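Tb427.07.360- putative uncharacterized metacyclic invariant surface protein from Trypanosoma brucei (Trypanosoma brucei, PDB 5VTL) is of unknown function but, as an invariant surface protein of the metacyclic trypanosome, probably forms an elongated helical part of the parasite's surface coat. Local coordinates at residues C45-A48 against V49-E53; E64-G67 against R68-A72; D109-L112 against K113-E117; A122-A125 against R126-R130; D165-A168 against D169-E173. All coordinates share one frame; numbering follows the deposited sequence.

Interaction 1: C45-A48 against V49-E53; sequences CQDA and VRRAE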
loop_
_atom_site.group_PDB
_atom_site.type_symbol
_atom_site.label_atom_id
_atom_site.label_comp_id
_atom_site.label_asym_id
_atom_site.label_seq_id
_atom_site.Cartn_x
_atom_site.Cartn_y
_atom_site.Cartn_z
ATOM N N CYS A 45 -15.726 16.920 12.421
ATOM C CA CYS A 45 -16.735 16.430 13.360
ATOM C C CYS A 45 -16.759 17.273 14.609
ATOM O O CYS A 45 -17.806 17.532 15.154
ATOM C CB CYS A 45 -16.477 14.977 13.760
ATOM S SG CYS A 45 -16.787 13.826 12.431
ATOM N N GLN A 46 -15.588 17.673 15.097
ATOM C CA GLN A 46 -15.525 18.549 16.255
ATOM C C GLN A 46 -16.244 19.866 16.000
ATOM O O GLN A 46 -16.939 20.388 16.889
ATOM C CB GLN A 46 -14.056 18.786 16.631
ATOM C CG GLN A 46 -13.435 17.559 17.295
ATOM C CD GLN A 46 -11.961 17.732 17.541
ATOM O OE1 GLN A 46 -11.234 18.151 16.651
ATOM N NE2 GLN A 46 -11.509 17.404 18.743
ATOM N N ASP A 47 -16.102 20.387 14.781
ATOM C CA ASP A 47 -16.737 21.645 14.376
ATOM C C ASP A 47 -18.254 21.473 14.338
ATOM O O ASP A 47 -19.016 22.355 14.742
ATOM C CB ASP A 47 -16.245 22.063 12.992
ATOM C CG ASP A 47 -16.703 23.476 12.595
ATOM O OD1 ASP A 47 -16.405 24.439 13.328
ATOM O OD2 ASP A 47 -17.362 23.617 11.550
ATOM N N ALA A 48 -18.677 20.313 13.856
ATOM C CA ALA A 48 -20.088 20.013 13.680
ATOM C C ALA A 48 -20.718 19.931 15.060
ATOM O O ALA A 48 -21.808 20.466 15.276
ATOM C CB ALA A 48 -20.252 18.700 12.891
ATOM N N VAL A 49 -20.020 19.294 16.005
ATOM C CA VAL A 49 -20.519 19.196 17.375
ATOM C C VAL A 49 -20.672 20.609 17.956
ATOM O O VAL A 49 -21.693 20.934 18.548
ATOM C CB VAL A 49 -19.611 18.298 18.285
ATOM C CG1 VAL A 49 -19.930 18.467 19.750
ATOM C CG2 VAL A 49 -19.753 16.801 17.915
ATOM N N ARG A 50 -19.666 21.456 17.778
ATOM C CA ARG A 50 -19.767 22.837 18.258
ATOM C C ARG A 50 -20.976 23.540 17.656
ATOM O O ARG A 50 -21.743 24.195 18.362
ATOM C CB ARG A 50 -18.497 23.627 17.941
ATOM C CG ARG A 50 -18.547 25.069 18.441
ATOM C CD ARG A 50 -17.408 25.904 17.916
ATOM N NE ARG A 50 -17.316 25.863 16.462
ATOM C CZ ARG A 50 -18.127 26.512 15.633
ATOM N NH1 ARG A 50 -19.122 27.242 16.106
ATOM N NH2 ARG A 50 -17.958 26.407 14.323
ATOM N N ARG A 51 -21.152 23.410 16.351
ATOM C CA ARG A 51 -22.278 24.045 15.684
ATOM C C ARG A 51 -23.621 23.577 16.226
ATOM O O ARG A 51 -24.522 24.379 16.477
ATOM C CB ARG A 51 -22.187 23.782 14.191
ATOM C CG ARG A 51 -21.052 24.535 13.508
ATOM C CD ARG A 51 -20.897 24.066 12.092
ATOM N NE ARG A 51 -22.115 24.265 11.305
ATOM C CZ ARG A 51 -22.303 23.774 10.079
ATOM N NH1 ARG A 51 -23.426 24.021 9.417
ATOM N NH2 ARG A 51 -21.365 23.026 9.509
ATOM N N ALA A 52 -23.752 22.273 16.408
ATOM C CA ALA A 52 -24.989 21.694 16.912
ATOM C C ALA A 52 -25.257 22.140 18.338
ATOM O O ALA A 52 -26.391 22.458 18.694
ATOM C CB ALA A 52 -24.918 20.176 16.819
ATOM N N GLU A 53 -24.220 22.163 19.168
ATOM C CA GLU A 53 -24.362 22.621 20.547
ATOM C C GLU A 53 -24.900 24.056 20.598
ATOM O O GLU A 53 -25.759 24.383 21.422
ATOM C CB GLU A 53 -23.019 22.564 21.280
ATOM C CG GLU A 53 -22.540 21.164 21.595
ATOM C CD GLU A 53 -21.155 21.126 22.210
ATOM O OE1 GLU A 53 -20.835 20.099 22.849
ATOM O OE2 GLU A 53 -20.403 22.118 22.077
HETATM O O HOH W 1 -14.876 24.202 16.051
#
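An i to i+3 salt bridge on the long helix 4-58 joins D47 to R50 one turn further on. NH2 of R50 donates to OD1 of D47 over 2.7 Å. The donor meets the oxygen from above the carboxylate plane of D47, while OD1 lies almost in the guanidinium plane of R50, the two flat groups being turned 53° apart. Both chains leave the backbone the same way, with CG anti to N (chi1 -171° in D47, -179° in R50), and the two run side by side, pointing the same way; a bend at chi3 then turns the R50 head back so that its edge faces the acid, while the carbonyl O of D47 lies over one guanidinium face. A water completes the ring: it donates to OD1 of D47 at 3.1 Å and accepts from NE of R50 at 3.0 Å, so OD1 is gripped twice and the guanidinium is held at two N-H groups. R51, at i+4, touches the other carboxylate oxygen only through its aliphatic part, CD lying 3.6 Å from OD2 of D47, while its CG rests 3.2 Å from the carbonyl O of D47. Its charged end goes to a salt bridge with E206. Beneath these side chains the backbone bonds are regular, for example A52 N to A48 O at 2.9 Å. Small residues suit the inner side: C45 and A48 let helix 157-209 come close, both packing on A198, while C45 also meets L73 and A76 of helix 63-102, V49 lies on A69 of that helix, and R51 touches A202 of helix 157-209.

Interaction 2: E64-G67 against R68-A72; sequences EAVG and RARAA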
loop_
_atom_site.group_PDB
_atom_site.type_symbol
_atom_site.label_atom_id
_atom_site.label_comp_id
_atom_site.label_asym_id
_atom_site.label_seq_id
_atom_site.Cartn_x
_atom_site.Cartn_y
_atom_site.Cartn_z
ATOM N N GLU A 64 -31.609 15.958 19.575
ATOM C CA GLU A 64 -31.169 14.706 18.940
ATOM C C GLU A 64 -30.003 14.944 17.982
ATOM O O GLU A 64 -29.140 14.062 17.795
ATOM C CB GLU A 64 -32.268 13.981 18.148
ATOM C CG GLU A 64 -33.620 13.986 18.766
ATOM C CD GLU A 64 -34.431 15.171 18.304
ATOM O OE1 GLU A 64 -34.368 16.213 18.987
ATOM O OE2 GLU A 64 -35.101 15.064 17.248
ATOM N N ALA A 65 -29.996 16.114 17.354
ATOM C CA ALA A 65 -28.953 16.445 16.383
ATOM C C ALA A 65 -27.591 16.565 17.029
ATOM O O ALA A 65 -26.573 16.148 16.442
ATOM C CB ALA A 65 -29.301 17.734 15.663
ATOM N N VAL A 66 -27.559 17.132 18.232
ATOM C CA VAL A 66 -26.340 17.170 19.022
ATOM C C VAL A 66 -25.875 15.732 19.277
ATOM O O VAL A 66 -24.698 15.412 19.159
ATOM C CB VAL A 66 -26.534 17.876 20.387
ATOM C CG1 VAL A 66 -25.300 17.729 21.240
ATOM C CG2 VAL A 66 -26.885 19.338 20.208
ATOM N N GLY A 67 -26.801 14.862 19.632
ATOM C CA GLY A 67 -26.464 13.464 19.865
ATOM C C GLY A 67 -25.873 12.761 18.652
ATOM O O GLY A 67 -24.895 12.019 18.754
ATOM N N ARG A 68 -26.472 12.975 17.495
ATOM C CA ARG A 68 -25.982 12.383 16.262
ATOM C C ARG A 68 -24.570 12.906 15.937
ATOM O O ARG A 68 -23.698 12.146 15.490
ATOM C CB ARG A 68 -26.949 12.715 15.125
ATOM C CG ARG A 68 -26.544 12.124 13.789
ATOM C CD ARG A 68 -27.569 12.413 12.698
ATOM N NE ARG A 68 -27.163 11.844 11.412
ATOM C CZ ARG A 68 -27.631 12.221 10.225
ATOM N NH1 ARG A 68 -28.507 13.217 10.114
ATOM N NH2 ARG A 68 -27.190 11.622 9.126
ATOM N N ALA A 69 -24.362 14.207 16.143
ATOM C CA ALA A 69 -23.045 14.812 15.930
ATOM C C ALA A 69 -21.977 14.191 16.858
ATOM O O ALA A 69 -20.857 13.883 16.434
ATOM C CB ALA A 69 -23.112 16.301 16.159
ATOM N N ARG A 70 -22.332 14.017 18.117
ATOM C CA ARG A 70 -21.404 13.444 19.088
ATOM C C ARG A 70 -21.042 12.010 18.775
ATOM O O ARG A 70 -19.906 11.594 18.971
ATOM C CB ARG A 70 -21.990 13.543 20.494
ATOM C CG ARG A 70 -21.979 14.970 21.029
ATOM C CD ARG A 70 -22.480 15.111 22.466
ATOM N NE ARG A 70 -22.238 16.495 22.906
ATOM C CZ ARG A 70 -22.967 17.161 23.791
ATOM N NH1 ARG A 70 -24.014 16.591 24.372
ATOM N NH2 ARG A 70 -22.648 18.408 24.092
ATOM N N ALA A 71 -22.023 11.252 18.304
ATOM C CA ALA A 71 -21.821 9.848 17.974
ATOM C C ALA A 71 -20.911 9.735 16.760
ATOM O O ALA A 71 -20.045 8.868 16.701
ATOM C CB ALA A 71 -23.174 9.169 17.703
ATOM N N ALA A 72 -21.136 10.626 15.793
ATOM C CA ALA A 72 -20.320 10.702 14.584
ATOM C C ALA A 72 -18.888 11.066 14.945
ATOM O O ALA A 72 -17.969 10.449 14.438
ATOM C CB ALA A 72 -20.899 11.706 13.630
#
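V66 and R70, one turn apart on helix 63-102, make the close part of this contact. CG1 of V66 sits 3.4 Å above the guanidinium plane of R70, over its centre, and 3.5 Å from CZ of R70, so a methyl covers one flat face of the charged group. The geometry follows from the arginine's shape: R70 has CG anti to its carbonyl carbon (chi1 -73°) and stays extended as far as NE, which carries it alongside the valine. Near the backbone, CG of R70 is 3.3 Å from the carbonyl O of V66, and that oxygen also accepts R70 N at 2.9 Å. The methyl takes only a face, leaving the N-H groups at the edge for polar partners; NH2 forms a salt bridge with E53 on helix 4-58. V66 itself packs on A52 and F56 of that helix, and the buried A65 and A72 lie against helix 157-209.

The other side is looser. E64, G67 and A71 are exposed, and G67 adds no side chain there, its O simply receiving A71 N at 3.0 Å. R68 is extended too, but its head leads away from residues 64-67 toward N197. Alanines on the buried stripe and long charged chains along its borders are characteristic of closely packed helical bundles.

Interaction 3: D109-L112 against K113-E117; sequences DDYL and KSVAE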
loop_
_atom_site.group_PDB
_atom_site.type_symbol
_atom_site.label_atom_id
_atom_site.label_comp_id
_atom_site.label_asym_id
_atom_site.label_seq_id
_atom_site.Cartn_x
_atom_site.Cartn_y
_atom_site.Cartn_z
ATOM N N ASP A 109 21.000 -10.896 -10.770
ATOM C CA ASP A 109 21.811 -10.043 -11.619
ATOM C C ASP A 109 23.109 -10.726 -12.094
ATOM O O ASP A 109 23.586 -10.456 -13.197
ATOM C CB ASP A 109 22.105 -8.734 -10.889
ATOM C CG ASP A 109 20.879 -7.876 -10.727
ATOM O OD1 ASP A 109 19.898 -8.051 -11.498
ATOM O OD2 ASP A 109 20.904 -7.008 -9.819
ATOM N N ASP A 110 23.661 -11.631 -11.287
ATOM C CA ASP A 110 24.796 -12.441 -11.740
ATOM C C ASP A 110 24.365 -13.291 -12.939
ATOM O O ASP A 110 25.072 -13.376 -13.932
ATOM C CB ASP A 110 25.306 -13.377 -10.624
ATOM C CG ASP A 110 26.280 -12.682 -9.661
ATOM O OD1 ASP A 110 26.610 -11.469 -9.845
ATOM O OD2 ASP A 110 26.726 -13.367 -8.727
ATOM N N TYR A 111 23.204 -13.937 -12.817
ATOM C CA TYR A 111 22.674 -14.753 -13.913
ATOM C C TYR A 111 22.534 -13.899 -15.160
ATOM O O TYR A 111 22.943 -14.310 -16.252
ATOM C CB TYR A 111 21.329 -15.394 -13.540
ATOM C CG TYR A 111 20.604 -15.934 -14.760
ATOM C CD1 TYR A 111 20.961 -17.136 -15.311
ATOM C CD2 TYR A 111 19.602 -15.201 -15.386
ATOM C CE1 TYR A 111 20.328 -17.632 -16.428
ATOM C CE2 TYR A 111 18.951 -15.694 -16.522
ATOM C CZ TYR A 111 19.326 -16.902 -17.037
ATOM O OH TYR A 111 18.691 -17.392 -18.163
ATOM N N LEU A 112 21.963 -12.710 -15.021
ATOM C CA LEU A 112 21.764 -11.855 -16.188
ATOM C C LEU A 112 23.100 -11.460 -16.831
ATOM O O LEU A 112 23.240 -11.520 -18.060
ATOM C CB LEU A 112 20.942 -10.618 -15.830
ATOM C CG LEU A 112 19.457 -10.878 -15.553
ATOM C CD1 LEU A 112 18.812 -9.645 -14.910
ATOM C CD2 LEU A 112 18.698 -11.308 -16.803
ATOM N N LYS A 113 24.094 -11.113 -16.017
ATOM C CA LYS A 113 25.403 -10.775 -16.556
ATOM C C LYS A 113 26.007 -11.976 -17.271
ATOM O O LYS A 113 26.636 -11.837 -18.327
ATOM C CB LYS A 113 26.338 -10.290 -15.444
ATOM C CG LYS A 113 27.775 -10.044 -15.891
ATOM C CD LYS A 113 28.574 -9.336 -14.787
ATOM C CE LYS A 113 29.882 -8.723 -15.316
ATOM N NZ LYS A 113 30.900 -8.521 -14.202
ATOM N N SER A 114 25.797 -13.159 -16.702
ATOM C CA SER A 114 26.300 -14.410 -17.282
ATOM C C SER A 114 25.762 -14.673 -18.675
ATOM O O SER A 114 26.425 -15.326 -19.456
ATOM C CB SER A 114 25.985 -15.630 -16.384
ATOM O OG SER A 114 24.678 -16.172 -16.654
ATOM N N VAL A 115 24.558 -14.196 -18.985
ATOM C CA VAL A 115 24.015 -14.364 -20.335
ATOM C C VAL A 115 24.488 -13.236 -21.237
ATOM O O VAL A 115 24.848 -13.463 -22.409
ATOM C CB VAL A 115 22.468 -14.431 -20.328
ATOM C CG1 VAL A 115 21.937 -14.612 -21.753
ATOM C CG2 VAL A 115 21.997 -15.552 -19.400
ATOM N N ALA A 116 24.481 -12.027 -20.694
ATOM C CA ALA A 116 24.866 -10.848 -21.448
ATOM C C ALA A 116 26.267 -11.055 -22.026
ATOM O O ALA A 116 26.531 -10.742 -23.185
ATOM C CB ALA A 116 24.829 -9.646 -20.571
ATOM N N GLU A 117 27.143 -11.654 -21.216
ATOM C CA GLU A 117 28.535 -11.810 -21.579
ATOM C C GLU A 117 28.872 -13.188 -22.158
ATOM O O GLU A 117 30.053 -13.532 -22.315
ATOM C CB GLU A 117 29.396 -11.508 -20.346
ATOM C CG GLU A 117 29.091 -10.103 -19.800
ATOM C CD GLU A 117 30.122 -9.546 -18.832
ATOM O OE1 GLU A 117 30.973 -10.307 -18.316
ATOM O OE2 GLU A 117 30.048 -8.323 -18.578
#
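V115 lays a methyl over the ring of Y111 one turn earlier in helix 105-116. The contact is a CH-pi interaction: CG2 of V115 is 4.1 Å from the centroid of the Y111 ring, 24° off the normal, and shifted toward the phenol end, where CG2 lies 3.8 Å from CZ. With CG anti to N (chi1 165°), the tyrosine reaches forward along the helix to meet this branch. The same turn holds a polar contact, in which OG of S114 donates to the carbonyl O of Y111 at 2.6 Å. This is a common way for a serine within a helix to satisfy its hydroxyl, reaching back to the preceding turn with chi1 at 86°. O of Y111 also receives V115 N at 3.2 Å, so two donors share it; V115 N also bonds weakly to L112 O. Since the helix gives way at E117, these bonds belong to its last turns; A116 N to L112 O at 3.0 Å is the final one across the two segments.

Further out, helix 4-58 backs the tyrosine through H6, V7 and A10, and the hydroxyl of Y111 is hydrogen-bonded to the carbonyl of Q1, fixing the far end of the ring. V115 touches N2, A121 and A129, and L112 packs on C132, whose disulfide to C11 ties this region to helix 4-58.

Interaction 4: A122-A125 against R126-R130; sequences ASTA and RRIAR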
loop_
_atom_site.group_PDB
_atom_site.type_symbol
_atom_site.label_atom_id
_atom_site.label_comp_id
_atom_site.label_asym_id
_atom_site.label_seq_id
_atom_site.Cartn_x
_atom_site.Cartn_y
_atom_site.Cartn_z
ATOM N N ALA A 122 21.962 -16.828 -27.459
ATOM C CA ALA A 122 21.225 -16.251 -28.577
ATOM C C ALA A 122 21.169 -14.732 -28.505
ATOM O O ALA A 122 21.169 -14.142 -27.424
ATOM C CB ALA A 122 19.806 -16.847 -28.641
ATOM N N SER A 123 21.164 -14.098 -29.675
ATOM C CA SER A 123 21.195 -12.638 -29.783
ATOM C C SER A 123 20.186 -11.924 -28.861
ATOM O O SER A 123 20.546 -11.029 -28.092
ATOM C CB SER A 123 20.989 -12.227 -31.248
ATOM O OG SER A 123 19.770 -12.747 -31.776
ATOM N N THR A 124 18.921 -12.323 -28.916
ATOM C CA THR A 124 17.881 -11.602 -28.192
ATOM C C THR A 124 17.985 -11.844 -26.693
ATOM O O THR A 124 17.708 -10.941 -25.892
ATOM C CB THR A 124 16.472 -11.962 -28.710
ATOM O OG1 THR A 124 16.373 -11.533 -30.074
ATOM C CG2 THR A 124 15.379 -11.242 -27.898
ATOM N N ALA A 125 18.441 -13.041 -26.327
ATOM C CA ALA A 125 18.683 -13.365 -24.918
ATOM C C ALA A 125 19.731 -12.442 -24.316
ATOM O O ALA A 125 19.536 -11.884 -23.225
ATOM C CB ALA A 125 19.103 -14.774 -24.786
ATOM N N ARG A 126 20.831 -12.266 -25.038
ATOM C CA ARG A 126 21.886 -11.352 -24.609
ATOM C C ARG A 126 21.402 -9.910 -24.564
ATOM O O ARG A 126 21.750 -9.147 -23.663
ATOM C CB ARG A 126 23.078 -11.459 -25.546
ATOM C CG ARG A 126 23.735 -12.846 -25.549
ATOM C CD ARG A 126 25.028 -12.838 -26.398
ATOM N NE ARG A 126 26.092 -12.137 -25.707
ATOM C CZ ARG A 126 27.312 -11.963 -26.196
ATOM N NH1 ARG A 126 27.589 -12.395 -27.413
ATOM N NH2 ARG A 126 28.221 -11.302 -25.501
ATOM N N ARG A 127 20.575 -9.523 -25.523
ATOM C CA ARG A 127 20.101 -8.146 -25.582
ATOM C C ARG A 127 19.218 -7.821 -24.388
ATOM O O ARG A 127 19.340 -6.782 -23.749
ATOM C CB ARG A 127 19.322 -7.900 -26.876
ATOM C CG ARG A 127 18.791 -6.500 -26.986
ATOM C CD ARG A 127 18.455 -6.177 -28.449
ATOM N NE ARG A 127 17.380 -7.029 -28.924
ATOM C CZ ARG A 127 17.488 -8.032 -29.798
ATOM N NH1 ARG A 127 18.633 -8.372 -30.376
ATOM N NH2 ARG A 127 16.397 -8.705 -30.095
ATOM N N ILE A 128 18.319 -8.735 -24.085
ATOM C CA ILE A 128 17.426 -8.547 -22.955
ATOM C C ILE A 128 18.246 -8.504 -21.673
ATOM O O ILE A 128 18.020 -7.650 -20.812
ATOM C CB ILE A 128 16.400 -9.685 -22.905
ATOM C CG1 ILE A 128 15.454 -9.573 -24.104
ATOM C CG2 ILE A 128 15.595 -9.671 -21.571
ATOM C CD1 ILE A 128 14.556 -10.811 -24.242
ATOM N N ALA A 129 19.206 -9.419 -21.558
ATOM C CA ALA A 129 20.030 -9.494 -20.345
ATOM C C ALA A 129 20.829 -8.209 -20.164
ATOM O O ALA A 129 20.900 -7.647 -19.064
ATOM C CB ALA A 129 20.972 -10.686 -20.388
ATOM N N ARG A 130 21.442 -7.736 -21.241
ATOM C CA ARG A 130 22.294 -6.568 -21.108
ATOM C C ARG A 130 21.506 -5.280 -20.835
ATOM O O ARG A 130 22.035 -4.358 -20.227
ATOM C CB ARG A 130 23.233 -6.427 -22.305
ATOM C CG ARG A 130 22.591 -5.972 -23.575
ATOM C CD ARG A 130 23.683 -5.521 -24.551
ATOM N NE ARG A 130 24.751 -6.516 -24.486
ATOM C CZ ARG A 130 24.901 -7.518 -25.346
ATOM N NH1 ARG A 130 24.088 -7.631 -26.397
ATOM N NH2 ARG A 130 25.884 -8.395 -25.156
HETATM O O HOH W 2 18.184 -10.602 -32.601
HETATM O O HOH W 3 22.604 -9.311 -28.727
#
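OG1 of T124 is approached by both an arginine and a water at the start of helix 123-130. NH2 of R127 lies 2.8 Å from OG1 of T124, a weak hydrogen bond because the N-H points poorly at the oxygen (121°). A water firms up the arrangement: it sits 2.8 Å from OG of S123 and 3.2 Å from OG1 of T124, and accepts from NH1 of R127 in the guanidinium plane. Two hydroxyls and the arginine head thus meet round one water. R127 gets there by leaving the backbone with CG anti to N (chi1 179°) and bending at chi3, which turns its head back along the helix and places CA of T124 3.5 Å above the rim of one guanidinium face. Threonine suits this place because its two branches serve differently: OG1 takes the polar partners, while CG2 packs beside the arginine head and lies 3.8 Å from CD1 of I128. The isoleucine also leans on the backbone, its CG1 being 3.2 Å from the carbonyl O of T124. A second water receives a weak bond from NH1 of R130 and donates to O of S123 at 2.8 Å. A122 stands at the N-cap position, and its O accepts R126 N at 3.1 Å as the helix begins. The apolar side faces helix 4-58: T124 meets V4, I128 lies on V7 and S8, and A129 touches V7. Toward helix 105-116, A129 packs on A116, R130 lies against A116, and R126 sends NE to the carbonyl O of A116.

Interaction 5: D165-A168 against D169-E173; sequences DGMA and DLRAE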
loop_
_atom_site.group_PDB
_atom_site.type_symbol
_atom_site.label_atom_id
_atom_site.label_comp_id
_atom_site.label_asym_id
_atom_site.label_seq_id
_atom_site.Cartn_x
_atom_site.Cartn_y
_atom_site.Cartn_z
ATOM N N ASP A 165 10.406 -21.179 -2.314
ATOM C CA ASP A 165 10.735 -21.226 -0.884
ATOM C C ASP A 165 11.379 -19.903 -0.468
ATOM O O ASP A 165 11.045 -19.324 0.561
ATOM C CB ASP A 165 11.727 -22.358 -0.570
ATOM C CG ASP A 165 11.135 -23.760 -0.706
ATOM O OD1 ASP A 165 9.915 -23.931 -0.911
ATOM O OD2 ASP A 165 11.938 -24.713 -0.593
ATOM N N GLY A 166 12.297 -19.428 -1.296
ATOM C CA GLY A 166 13.097 -18.264 -0.982
ATOM C C GLY A 166 12.363 -16.932 -1.049
ATOM O O GLY A 166 12.750 -15.980 -0.371
ATOM N N MET A 167 11.316 -16.846 -1.859
ATOM C CA MET A 167 10.548 -15.604 -1.976
ATOM C C MET A 167 9.390 -15.469 -1.001
ATOM O O MET A 167 8.746 -14.427 -0.954
ATOM C CB MET A 167 9.992 -15.470 -3.397
ATOM C CG MET A 167 11.041 -14.999 -4.361
ATOM S SD MET A 167 11.429 -13.272 -4.029
ATOM C CE MET A 167 9.875 -12.498 -4.496
ATOM N N ALA A 168 9.113 -16.518 -0.249
ATOM C CA ALA A 168 7.898 -16.579 0.555
ATOM C C ALA A 168 7.856 -15.462 1.612
ATOM O O ALA A 168 6.818 -14.851 1.835
ATOM C CB ALA A 168 7.785 -17.934 1.211
ATOM N N ASP A 169 8.999 -15.199 2.240
ATOM C CA ASP A 169 9.078 -14.209 3.324
ATOM C C ASP A 169 8.821 -12.811 2.771
ATOM O O ASP A 169 7.977 -12.083 3.283
ATOM C CB ASP A 169 10.446 -14.267 3.985
ATOM C CG ASP A 169 10.544 -15.345 5.061
ATOM O OD1 ASP A 169 9.657 -16.227 5.127
ATOM O OD2 ASP A 169 11.526 -15.316 5.843
ATOM N N LEU A 170 9.549 -12.445 1.718
ATOM C CA LEU A 170 9.353 -11.145 1.073
ATOM C C LEU A 170 7.909 -10.951 0.645
ATOM O O LEU A 170 7.308 -9.879 0.865
ATOM C CB LEU A 170 10.247 -11.018 -0.150
ATOM C CG LEU A 170 9.995 -9.816 -1.049
ATOM C CD1 LEU A 170 10.029 -8.506 -0.263
ATOM C CD2 LEU A 170 11.059 -9.813 -2.147
ATOM N N ARG A 171 7.355 -11.982 0.021
ATOM C CA ARG A 171 5.997 -11.885 -0.494
ATOM C C ARG A 171 4.980 -11.755 0.622
ATOM O O ARG A 171 3.995 -11.025 0.486
ATOM C CB ARG A 171 5.709 -13.061 -1.414
ATOM C CG ARG A 171 6.538 -12.927 -2.695
ATOM C CD ARG A 171 6.207 -13.982 -3.707
ATOM N NE ARG A 171 4.776 -13.994 -3.952
ATOM C CZ ARG A 171 4.071 -15.068 -4.288
ATOM N NH1 ARG A 171 4.660 -16.249 -4.419
ATOM N NH2 ARG A 171 2.762 -14.952 -4.483
ATOM N N ALA A 172 5.258 -12.407 1.747
ATOM C CA ALA A 172 4.428 -12.266 2.937
ATOM C C ALA A 172 4.544 -10.853 3.504
ATOM O O ALA A 172 3.540 -10.256 3.867
ATOM C CB ALA A 172 4.809 -13.300 3.978
ATOM N N GLU A 173 5.750 -10.296 3.548
ATOM C CA GLU A 173 5.928 -8.947 4.072
ATOM C C GLU A 173 5.259 -7.923 3.168
ATOM O O GLU A 173 4.652 -6.959 3.646
ATOM C CB GLU A 173 7.407 -8.579 4.187
ATOM C CG GLU A 173 8.166 -9.238 5.315
ATOM C CD GLU A 173 7.706 -8.804 6.689
ATOM O OE1 GLU A 173 7.739 -7.597 7.009
ATOM O OE2 GLU A 173 7.321 -9.697 7.454
HETATM O O HOH W 4 11.359 -17.033 2.322
#
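Apolar contacts gather round the methyl of M167 on helix 157-209. CE of M167 lies 3.8 Å from CD2 of L170 and equally 3.8 Å from CG of R171. Bends at chi2 and chi3 (-71° and -67°) curl the thioether forward so that its end reaches both: it runs alongside L170, but nearly at right angles to R171. A flexible methionine suits this place, since it can bend to touch both a branched leucine and the methylene part of an arginine. F13 and V148 also pack on M167, L17 and A97 on L170.

The backbone bonds are fewer than in a regular helix. R171 N donates to M167 O at 3.0 Å and A172 N to A168 O at 2.9 Å, but the N atoms of D169 and L170 have no bond to the preceding turn, and the helix kinks there.

Water makes up part of the loss. One molecule accepts from D169 N at 3.0 Å and donates to D165 O at 2.9 Å, with a weak further bond to G166 O, an oxygen that also accepts a hydrogen bond from K104 NZ. The chemistry implies a bend with two unlike sides: a water bridges D165 O and D169 N where the direct backbone bond is missing, while the sulfur-bearing side chain keeps apolar contact across the kink.

From the N terminus, helix 4-58 carries interaction 1 near its far end; the chain then turns back, and interaction 2 lies early on helix 63-102. The two touch through the E53-R70 salt bridge and the packing of V49 and A52, joining these helices at one end of the rod. Interactions 3 and 4 stand at the opposite end, centres about 65 Å or more from the first pair, and touch through R126 and A116 O. Interaction 5, on helix 157-209, is about 24 Å from interaction 3, centre to centre. Each is local, closing only a helical turn; all five follow in series, none nesting or crossing.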